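Local atomic coordinates of sulfite reductase [ferredoxin] (Mycobacterium tuberculosis, PDB entry 1ZJ8), a protein that probably catalyses the six-electron reduction of sulfite to sulfide with electrons from ferredoxin, using siroheme and a [4Fe-4S] cluster. Residues M106-C111 against L166-C172; D174-L180 against L215-T221. All coordinates share one frame; numbering follows the deposited sequence.

Contact 1 (M106-C111 against L166-C172); sequences MMRVRC and LQTTEAC. With SRM (siroheme), chain E.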
loop_
_atom_site.group_PDB
_atom_site.type_symbol
_atom_site.label_atom_id
_atom_site.label_comp_id
_atom_site.label_asym_id
_atom_site.label_seq_id
_atom_site.Cartn_x
_atom_site.Cartn_y
_atom_site.Cartn_z
ATOM N N MET A 106 -14.789 7.732 -1.421
ATOM C CA MET A 106 -14.028 6.514 -1.279
ATOM C C MET A 106 -14.046 6.199 0.225
ATOM O O MET A 106 -13.815 7.091 1.055
ATOM C CB MET A 106 -12.584 6.722 -1.746
ATOM C CG MET A 106 -11.690 5.464 -1.671
ATOM S SD MET A 106 -11.006 5.078 -0.012
ATOM C CE MET A 106 -9.565 6.162 0.004
ATOM N N MET A 107 -14.328 4.949 0.585
ATOM C CA MET A 107 -14.215 4.525 1.979
ATOM C C MET A 107 -13.242 3.346 2.115
ATOM O O MET A 107 -13.338 2.365 1.375
ATOM C CB MET A 107 -15.575 4.176 2.554
ATOM C CG MET A 107 -15.524 3.938 4.060
ATOM S SD MET A 107 -17.158 3.624 4.804
ATOM C CE MET A 107 -17.496 1.978 4.226
ATOM N N ARG A 108 -12.321 3.459 3.071
ATOM C CA ARG A 108 -11.176 2.556 3.207
ATOM C C ARG A 108 -11.300 1.754 4.489
ATOM O O ARG A 108 -11.328 2.320 5.581
ATOM C CB ARG A 108 -9.872 3.380 3.245
ATOM C CG ARG A 108 -8.566 2.569 3.371
ATOM C CD ARG A 108 -7.315 3.472 3.405
ATOM N NE ARG A 108 -7.067 4.128 2.120
ATOM C CZ ARG A 108 -6.046 4.950 1.868
ATOM N NH1 ARG A 108 -5.141 5.248 2.793
ATOM N NH2 ARG A 108 -5.907 5.483 0.672
ATOM N N VAL A 109 -11.359 0.436 4.356
ATOM C CA VAL A 109 -11.475 -0.421 5.517
ATOM C C VAL A 109 -10.093 -0.817 6.001
ATOM O O VAL A 109 -9.277 -1.308 5.223
ATOM C CB VAL A 109 -12.285 -1.688 5.215
ATOM C CG1 VAL A 109 -12.497 -2.494 6.488
ATOM C CG2 VAL A 109 -13.638 -1.320 4.581
ATOM N N ARG A 110 -9.846 -0.599 7.294
ATOM C CA ARG A 110 -8.566 -0.907 7.926
ATOM C C ARG A 110 -8.433 -2.406 8.225
ATOM O O ARG A 110 -9.248 -2.961 8.979
ATOM C CB ARG A 110 -8.475 -0.119 9.222
ATOM C CG ARG A 110 -7.115 -0.092 9.827
ATOM C CD ARG A 110 -7.138 0.288 11.293
ATOM N NE ARG A 110 -5.770 0.261 11.782
ATOM C CZ ARG A 110 -4.928 1.284 11.714
ATOM N NH1 ARG A 110 -5.321 2.467 11.256
ATOM N NH2 ARG A 110 -3.683 1.142 12.144
ATOM N N CYS A 111 -7.423 -3.050 7.639
ATOM C CA CYS A 111 -7.197 -4.479 7.815
ATOM C C CYS A 111 -5.764 -4.797 8.235
ATOM O O CYS A 111 -5.001 -5.425 7.480
ATOM C CB CYS A 111 -7.477 -5.208 6.510
ATOM S SG CYS A 111 -9.115 -4.962 5.870
ATOM N N LEU A 166 -14.197 -5.083 12.466
ATOM C CA LEU A 166 -13.516 -4.172 11.547
ATOM C C LEU A 166 -13.859 -2.712 11.820
ATOM O O LEU A 166 -14.933 -2.395 12.312
ATOM C CB LEU A 166 -13.858 -4.538 10.098
ATOM C CG LEU A 166 -13.330 -5.907 9.639
ATOM C CD1 LEU A 166 -14.180 -6.482 8.522
ATOM C CD2 LEU A 166 -11.873 -5.789 9.203
ATOM N N GLN A 167 -12.920 -1.836 11.486
ATOM C CA GLN A 167 -13.045 -0.409 11.705
ATOM C C GLN A 167 -12.359 0.361 10.559
ATOM O O GLN A 167 -11.636 -0.228 9.747
ATOM C CB GLN A 167 -12.440 -0.024 13.060
ATOM C CG GLN A 167 -11.024 -0.573 13.343
ATOM C CD GLN A 167 -10.414 -0.014 14.653
ATOM O OE1 GLN A 167 -10.409 1.195 14.881
ATOM N NE2 GLN A 167 -9.907 -0.903 15.507
ATOM N N THR A 168 -12.612 1.667 10.484
ATOM C CA THR A 168 -11.982 2.524 9.488
ATOM C C THR A 168 -11.094 3.540 10.181
ATOM O O THR A 168 -10.655 4.509 9.565
ATOM C CB THR A 168 -13.041 3.261 8.575
ATOM O OG1 THR A 168 -13.863 4.168 9.337
ATOM C CG2 THR A 168 -13.946 2.256 7.870
ATOM N N THR A 169 -10.812 3.312 11.460
ATOM C CA THR A 169 -10.107 4.299 12.267
ATOM C C THR A 169 -8.679 4.579 11.779
ATOM O O THR A 169 -7.869 3.663 11.623
ATOM C CB THR A 169 -10.021 3.858 13.741
ATOM O OG1 THR A 169 -11.325 3.485 14.224
ATOM C CG2 THR A 169 -9.413 4.981 14.614
ATOM N N GLU A 170 -8.380 5.857 11.563
ATOM C CA GLU A 170 -7.035 6.297 11.199
ATOM C C GLU A 170 -6.548 5.541 9.960
ATOM O O GLU A 170 -5.346 5.286 9.805
ATOM C CB GLU A 170 -6.053 6.164 12.396
ATOM C CG GLU A 170 -6.233 7.237 13.513
ATOM C CD GLU A 170 -5.530 6.908 14.850
ATOM O OE1 GLU A 170 -5.833 5.862 15.462
ATOM O OE2 GLU A 170 -4.702 7.716 15.321
ATOM N N ALA A 171 -7.495 5.200 9.080
ATOM C CA ALA A 171 -7.187 4.532 7.810
ATOM C C ALA A 171 -6.634 5.564 6.837
ATOM O O ALA A 171 -5.771 5.252 6.013
ATOM C CB ALA A 171 -8.430 3.865 7.224
ATOM N N CYS A 172 -7.160 6.789 6.930
ATOM C CA CYS A 172 -6.597 7.972 6.254
ATOM C C CYS A 172 -6.127 8.951 7.358
ATOM O O CYS A 172 -6.353 8.712 8.543
ATOM C CB CYS A 172 -7.668 8.636 5.333
ATOM S SG CYS A 172 -7.705 8.309 3.472
HETATM FE FE SRM E . -1.769 6.512 -1.341
HETATM C CHA SRM E . -2.912 9.725 -1.548
HETATM C CHB SRM E . -4.328 5.495 -3.248
HETATM C CHC SRM E . -0.702 3.447 -1.102
HETATM C CHD SRM E . 1.487 7.656 -1.488
HETATM N NA SRM E . -3.415 7.395 -2.056
HETATM C C1A SRM E . -3.786 8.689 -1.940
HETATM C C2A SRM E . -5.225 8.937 -2.270
HETATM C CMA SRM E . -6.030 8.979 -1.008
HETATM C CDA SRM E . -5.420 10.132 -3.161
HETATM C CEA SRM E . -5.929 11.414 -2.582
HETATM O O3A SRM E . -5.251 11.987 -1.723
HETATM O O4A SRM E . -7.012 11.894 -2.947
HETATM C C3A SRM E . -5.531 7.714 -3.066
HETATM C CAA SRM E . -6.890 7.145 -2.831
HETATM C CBA SRM E . -7.738 7.835 -3.867
HETATM C CCA SRM E . -8.850 6.948 -4.322
HETATM O O1A SRM E . -8.620 5.732 -4.501
HETATM O O2A SRM E . -9.987 7.453 -4.488
HETATM C C4A SRM E . -4.385 6.809 -2.767
HETATM N NB SRM E . -2.497 4.783 -1.930
HETATM C C1B SRM E . -3.571 4.483 -2.663
HETATM C C2B SRM E . -3.880 3.017 -2.773
HETATM C CMB SRM E . -5.344 2.684 -2.711
HETATM C CDB SRM E . -3.350 2.550 -4.088
HETATM C CEB SRM E . -3.540 1.121 -4.454
HETATM O O3B SRM E . -4.288 0.762 -5.389
HETATM O O4B SRM E . -2.927 0.292 -3.782
HETATM C C3B SRM E . -3.038 2.504 -1.625
HETATM C CAB SRM E . -3.809 2.542 -0.331
HETATM C CBB SRM E . -3.290 1.546 0.661
HETATM C CCB SRM E . -3.923 1.772 2.004
HETATM O O1B SRM E . -4.824 1.040 2.405
HETATM O O2B SRM E . -3.537 2.669 2.745
HETATM C C4B SRM E . -2.022 3.609 -1.526
HETATM N NC SRM E . -0.008 5.720 -1.425
HETATM C C1C SRM E . 0.270 4.436 -1.122
HETATM C C2C SRM E . 1.619 4.122 -1.214
HETATM C CDC SRM E . 2.289 2.789 -1.217
HETATM C CEC SRM E . 2.672 2.117 0.044
HETATM O O3C SRM E . 2.276 2.570 1.141
HETATM O O4C SRM E . 3.399 1.120 -0.079
HETATM C C3C SRM E . 2.205 5.341 -1.377
HETATM C CAC SRM E . 3.692 5.419 -1.498
HETATM C CBC SRM E . 4.572 5.141 -0.298
HETATM C CCC SRM E . 4.606 6.379 0.581
HETATM O O1C SRM E . 3.588 6.723 1.241
HETATM O O2C SRM E . 5.677 7.039 0.590
HETATM C C4C SRM E . 1.220 6.293 -1.434
HETATM N ND SRM E . -0.897 8.328 -1.145
HETATM C C1D SRM E . 0.398 8.543 -1.426
HETATM C C2D SRM E . 0.585 9.912 -1.696
HETATM C CAD SRM E . 1.898 10.627 -1.435
HETATM C CBD SRM E . 2.102 11.290 -0.108
HETATM C CCD SRM E . 3.403 11.913 0.308
HETATM O O1D SRM E . 4.000 11.384 1.272
HETATM O O2D SRM E . 3.870 12.919 -0.291
HETATM C C3D SRM E . -0.657 10.511 -1.565
HETATM C CDD SRM E . -0.889 11.977 -1.318
HETATM C CED SRM E . -0.691 12.626 0.034
HETATM O O3D SRM E . -0.558 11.951 1.056
HETATM O O4D SRM E . -0.656 13.859 0.154
HETATM C C4D SRM E . -1.563 9.520 -1.222
#

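Contact 2 (D174-L180 against L215-T221); sequences DCPRVVL and LPRKYKT. With SRM (siroheme), chain E.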
loop_
_atom_site.group_PDB
_atom_site.type_symbol
_atom_site.label_atom_id
_atom_site.label_comp_id
_atom_site.label_asym_id
_atom_site.label_seq_id
_atom_site.Cartn_x
_atom_site.Cartn_y
_atom_site.Cartn_z
ATOM N N ASP A 174 -3.503 12.280 9.232
ATOM C CA ASP A 174 -2.178 12.559 9.815
ATOM C C ASP A 174 -1.951 11.741 11.106
ATOM O O ASP A 174 -1.958 12.286 12.226
ATOM C CB ASP A 174 -2.044 14.066 10.090
ATOM C CG ASP A 174 -1.945 14.907 8.804
ATOM O OD1 ASP A 174 -2.163 14.360 7.689
ATOM O OD2 ASP A 174 -1.634 16.125 8.920
ATOM N N CYS A 175 -1.739 10.430 10.910
ATOM C CA CYS A 175 -1.832 9.409 11.966
ATOM C C CYS A 175 -1.437 8.031 11.404
ATOM O O CYS A 175 -1.263 7.889 10.198
ATOM C CB CYS A 175 -3.271 9.375 12.455
ATOM S SG CYS A 175 -4.424 9.367 11.075
ATOM N N PRO A 176 -1.270 7.016 12.268
ATOM C CA PRO A 176 -0.829 5.686 11.779
ATOM C C PRO A 176 -1.830 4.944 10.895
ATOM O O PRO A 176 -2.998 4.736 11.275
ATOM C CB PRO A 176 -0.558 4.888 13.069
ATOM C CG PRO A 176 -0.445 5.918 14.157
ATOM C CD PRO A 176 -1.390 7.027 13.736
ATOM N N ARG A 177 -1.351 4.543 9.722
ATOM C CA ARG A 177 -2.161 3.814 8.760
ATOM C C ARG A 177 -2.108 2.348 9.141
ATOM O O ARG A 177 -1.463 1.999 10.124
ATOM C CB ARG A 177 -1.615 4.033 7.340
ATOM C CG ARG A 177 -1.464 5.509 6.937
ATOM C CD ARG A 177 -2.793 6.236 7.138
ATOM N NE ARG A 177 -2.818 7.604 6.630
ATOM C CZ ARG A 177 -2.948 7.940 5.349
ATOM N NH1 ARG A 177 -3.027 7.015 4.382
ATOM N NH2 ARG A 177 -2.967 9.229 5.031
ATOM N N VAL A 178 -2.786 1.498 8.364
ATOM C CA VAL A 178 -2.648 0.040 8.498
ATOM C C VAL A 178 -1.233 -0.422 8.867
ATOM O O VAL A 178 -0.251 0.011 8.289
ATOM C CB VAL A 178 -2.972 -0.724 7.178
ATOM C CG1 VAL A 178 -4.393 -1.188 7.142
ATOM C CG2 VAL A 178 -2.621 0.101 5.972
ATOM N N VAL A 179 -1.150 -1.342 9.807
ATOM C CA VAL A 179 0.082 -2.038 10.053
ATOM C C VAL A 179 0.125 -3.247 9.125
ATOM O O VAL A 179 -0.773 -4.093 9.171
ATOM C CB VAL A 179 0.141 -2.569 11.497
ATOM C CG1 VAL A 179 1.507 -3.236 11.757
ATOM C CG2 VAL A 179 -0.161 -1.459 12.512
ATOM N N LEU A 180 1.168 -3.342 8.301
ATOM C CA LEU A 180 1.296 -4.480 7.382
ATOM C C LEU A 180 1.746 -5.754 8.132
ATOM O O LEU A 180 2.452 -5.683 9.146
ATOM C CB LEU A 180 2.237 -4.140 6.221
ATOM C CG LEU A 180 2.010 -2.825 5.444
ATOM C CD1 LEU A 180 3.009 -2.703 4.278
ATOM C CD2 LEU A 180 0.598 -2.710 4.941
ATOM N N LEU A 215 -0.114 13.646 14.095
ATOM C CA LEU A 215 1.292 13.541 13.713
ATOM C C LEU A 215 1.587 14.530 12.570
ATOM O O LEU A 215 0.660 15.049 11.920
ATOM C CB LEU A 215 1.638 12.097 13.295
ATOM C CG LEU A 215 1.049 10.937 14.103
ATOM C CD1 LEU A 215 1.539 9.626 13.534
ATOM C CD2 LEU A 215 1.413 11.023 15.555
ATOM N N PRO A 216 2.879 14.824 12.345
ATOM C CA PRO A 216 3.313 15.671 11.243
ATOM C C PRO A 216 2.717 15.278 9.893
ATOM O O PRO A 216 2.483 16.152 9.046
ATOM C CB PRO A 216 4.828 15.445 11.215
ATOM C CG PRO A 216 5.197 15.080 12.615
ATOM C CD PRO A 216 4.011 14.385 13.191
ATOM N N ARG A 217 2.521 13.972 9.690
ATOM C CA ARG A 217 1.840 13.460 8.509
ATOM C C ARG A 217 1.402 12.013 8.701
ATOM O O ARG A 217 1.387 11.498 9.833
ATOM C CB ARG A 217 2.773 13.569 7.304
ATOM C CG ARG A 217 2.386 14.647 6.325
ATOM C CD ARG A 217 2.970 14.330 4.946
ATOM N NE ARG A 217 2.301 15.057 3.876
ATOM C CZ ARG A 217 1.055 14.824 3.490
ATOM N NH1 ARG A 217 0.304 13.883 4.073
ATOM N NH2 ARG A 217 0.557 15.556 2.511
ATOM N N LYS A 218 1.027 11.368 7.590
ATOM C CA LYS A 218 0.734 9.937 7.577
ATOM C C LYS A 218 1.972 9.125 7.978
ATOM O O LYS A 218 3.117 9.554 7.750
ATOM C CB LYS A 218 0.198 9.502 6.200
ATOM C CG LYS A 218 1.183 9.597 5.044
ATOM C CD LYS A 218 0.676 8.884 3.789
ATOM C CE LYS A 218 -0.059 9.817 2.820
ATOM N NZ LYS A 218 -0.686 9.051 1.687
ATOM N N TYR A 219 1.707 7.951 8.559
ATOM C CA TYR A 219 2.716 7.093 9.187
ATOM C C TYR A 219 2.443 5.614 8.913
ATOM O O TYR A 219 1.447 5.058 9.363
ATOM C CB TYR A 219 2.687 7.330 10.684
ATOM C CG TYR A 219 3.768 6.668 11.510
ATOM C CD1 TYR A 219 5.029 7.204 11.570
ATOM C CD2 TYR A 219 3.494 5.557 12.292
ATOM C CE1 TYR A 219 6.008 6.639 12.359
ATOM C CE2 TYR A 219 4.467 4.989 13.094
ATOM C CZ TYR A 219 5.732 5.540 13.129
ATOM O OH TYR A 219 6.729 5.002 13.921
ATOM N N LYS A 220 3.360 4.986 8.191
ATOM C CA LYS A 220 3.172 3.655 7.657
ATOM C C LYS A 220 4.090 2.651 8.351
ATOM O O LYS A 220 5.312 2.870 8.472
ATOM C CB LYS A 220 3.451 3.661 6.145
ATOM C CG LYS A 220 2.346 4.290 5.340
ATOM C CD LYS A 220 2.709 4.458 3.869
ATOM C CE LYS A 220 1.484 4.977 3.099
ATOM N NZ LYS A 220 1.769 5.538 1.744
ATOM N N THR A 221 3.496 1.524 8.735
ATOM C CA THR A 221 4.180 0.522 9.520
ATOM C C THR A 221 4.075 -0.875 8.877
ATOM O O THR A 221 3.012 -1.271 8.352
ATOM C CB THR A 221 3.627 0.522 10.960
ATOM O OG1 THR A 221 3.926 1.780 11.577
ATOM C CG2 THR A 221 4.226 -0.595 11.795
HETATM FE FE SRM E . -1.769 6.512 -1.341
HETATM C CHA SRM E . -2.912 9.725 -1.548
HETATM C CHB SRM E . -4.328 5.495 -3.248
HETATM C CHC SRM E . -0.702 3.447 -1.102
HETATM C CHD SRM E . 1.487 7.656 -1.488
HETATM N NA SRM E . -3.415 7.395 -2.056
HETATM C C1A SRM E . -3.786 8.689 -1.940
HETATM C C2A SRM E . -5.225 8.937 -2.270
HETATM C CMA SRM E . -6.030 8.979 -1.008
HETATM C CDA SRM E . -5.420 10.132 -3.161
HETATM C CEA SRM E . -5.929 11.414 -2.582
HETATM O O3A SRM E . -5.251 11.987 -1.723
HETATM O O4A SRM E . -7.012 11.894 -2.947
HETATM C C3A SRM E . -5.531 7.714 -3.066
HETATM C CAA SRM E . -6.890 7.145 -2.831
HETATM C CBA SRM E . -7.738 7.835 -3.867
HETATM C CCA SRM E . -8.850 6.948 -4.322
HETATM O O1A SRM E . -8.620 5.732 -4.501
HETATM O O2A SRM E . -9.987 7.453 -4.488
HETATM C C4A SRM E . -4.385 6.809 -2.767
HETATM N NB SRM E . -2.497 4.783 -1.930
HETATM C C1B SRM E . -3.571 4.483 -2.663
HETATM C C2B SRM E . -3.880 3.017 -2.773
HETATM C CMB SRM E . -5.344 2.684 -2.711
HETATM C CDB SRM E . -3.350 2.550 -4.088
HETATM C CEB SRM E . -3.540 1.121 -4.454
HETATM O O3B SRM E . -4.288 0.762 -5.389
HETATM O O4B SRM E . -2.927 0.292 -3.782
HETATM C C3B SRM E . -3.038 2.504 -1.625
HETATM C CAB SRM E . -3.809 2.542 -0.331
HETATM C CBB SRM E . -3.290 1.546 0.661
HETATM C CCB SRM E . -3.923 1.772 2.004
HETATM O O1B SRM E . -4.824 1.040 2.405
HETATM O O2B SRM E . -3.537 2.669 2.745
HETATM C C4B SRM E . -2.022 3.609 -1.526
HETATM N NC SRM E . -0.008 5.720 -1.425
HETATM C C1C SRM E . 0.270 4.436 -1.122
HETATM C C2C SRM E . 1.619 4.122 -1.214
HETATM C CDC SRM E . 2.289 2.789 -1.217
HETATM C CEC SRM E . 2.672 2.117 0.044
HETATM O O3C SRM E . 2.276 2.570 1.141
HETATM O O4C SRM E . 3.399 1.120 -0.079
HETATM C C3C SRM E . 2.205 5.341 -1.377
HETATM C CAC SRM E . 3.692 5.419 -1.498
HETATM C CBC SRM E . 4.572 5.141 -0.298
HETATM C CCC SRM E . 4.606 6.379 0.581
HETATM O O1C SRM E . 3.588 6.723 1.241
HETATM O O2C SRM E . 5.677 7.039 0.590
HETATM C C4C SRM E . 1.220 6.293 -1.434
HETATM N ND SRM E . -0.897 8.328 -1.145
HETATM C C1D SRM E . 0.398 8.543 -1.426
HETATM C C2D SRM E . 0.585 9.912 -1.696
HETATM C CAD SRM E . 1.898 10.627 -1.435
HETATM C CBD SRM E . 2.102 11.290 -0.108
HETATM C CCD SRM E . 3.403 11.913 0.308
HETATM O O1D SRM E . 4.000 11.384 1.272
HETATM O O2D SRM E . 3.870 12.919 -0.291
HETATM C C3D SRM E . -0.657 10.511 -1.565
HETATM C CDD SRM E . -0.889 11.977 -1.318
HETATM C CED SRM E . -0.691 12.626 0.034
HETATM O O3D SRM E . -0.558 11.951 1.056
HETATM O O4D SRM E . -0.656 13.859 0.154
HETATM C C4D SRM E . -1.563 9.520 -1.222
#

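Contact 1 (M106-C111 against L166-C172)
R110 NH1 is gripped from two segments of chain: it gives a 2.8 Å hydrogen bond to T169 O, and P176 O beyond the contact takes another. E170 O also lies close, 3.2 Å from NH1. The bond to T169 lies in the carbonyl plane of the threonine, though that oxygen stands 29° out of the guanidinium plane. With chi1 at -167°, R110 swings CG away from its own N, and the chain runs extended to NE, which carries the guanidinium to the type II turn T168-A171; NE forms a salt bridge with D112. Along the backbone, R110 N donates to Q167 O at 3.1 Å. The contact ties the end of strand 104-109, in the ferredoxin-like half domain, to the loop between helix 154-162 and strand 176-181. R108 bends at chi3 (-69°) and slides its guanidinium between that loop and the cofactor. C172 SG, covalently linked to Y80 CE2, sits 4.0 Å above the centre of one face, while the siroheme carboxylate carbon CCB lies over the rim of the opposite face. R108 NH1 reaches A171 O at 3.3 Å in a bent bond and stands 3.0 Å from siroheme O2B; NE turns to Q145. T168 CG2 rests against the R108 carbonyl oxygen, and L166 CD2 packs on V109 CG1 at 4.3 Å.

Contact 2 (D174-L180 against L215-T221)
Two neighbouring parallel strands, 176-181 and 219-224, meet here beside the siroheme, the first lying at the edge of a six-stranded mixed sheet. R177 N donates to Y219 O at 2.9 Å with an N-H...O angle of 170°, and L180 N to T221 O at 2.8 Å; Y219 N adds a weak bond to C175 O. Ahead of the strands, L215 N also donates to D174 O, from above the carbonyl plane. Helix 196-206 joins the two strands as a beta-alpha-beta unit, and helix 277-291 packs on the sheet face that bears P176, Y219 and T221. On that face P176 CB comes to the edge of the Y219 ring, 4.2 Å from CD2, and CG1 of V179 lies alongside CG2 of T221 at 3.8 Å. The L215 side chain crosses that of P176 at about a right angle, CD1 touching P176 CD. Towards the cofactor, K218 lays its methylenes over one face of the R177 guanidinium, with CB 3.4 Å from R177 NH2. Its CG sits between backbone N and carbonyl carbon (chi1 66°), and a further bend at chi3 turns the chain toward the macrocycle, where the exact place of its end is doubtful. K220 extends to a weak bond from NZ to siroheme O3C, also less sure. R217 NH2 comes 3.1 Å from siroheme O4D, while R217 NE binds R297 O. D174 OD2 forms salt bridges with R297 and K41.

In the fold
Contact 1 closes just before contact 2 opens along the chain, and their centres lie about 12 Å apart with the siroheme touching both. They also meet directly: A171 O is 3.3 Å from R177 CD, and R110 NH2 is 3.1 Å from R177 O. D112 serves both, taking the salt bridge of R110 and accepting from V179 N. The charged ends of R108 of contact 1 and R177, K218 and K220 of contact 2 gather on one side of the macrocycle, near the iron, those of K218 and K220 less surely placed; this is consistent with the basic anion site that binds sulfite in relatives. From the side chain of R108 to the bound [4Fe-4S] cluster is about 8 Å, as from that of K218.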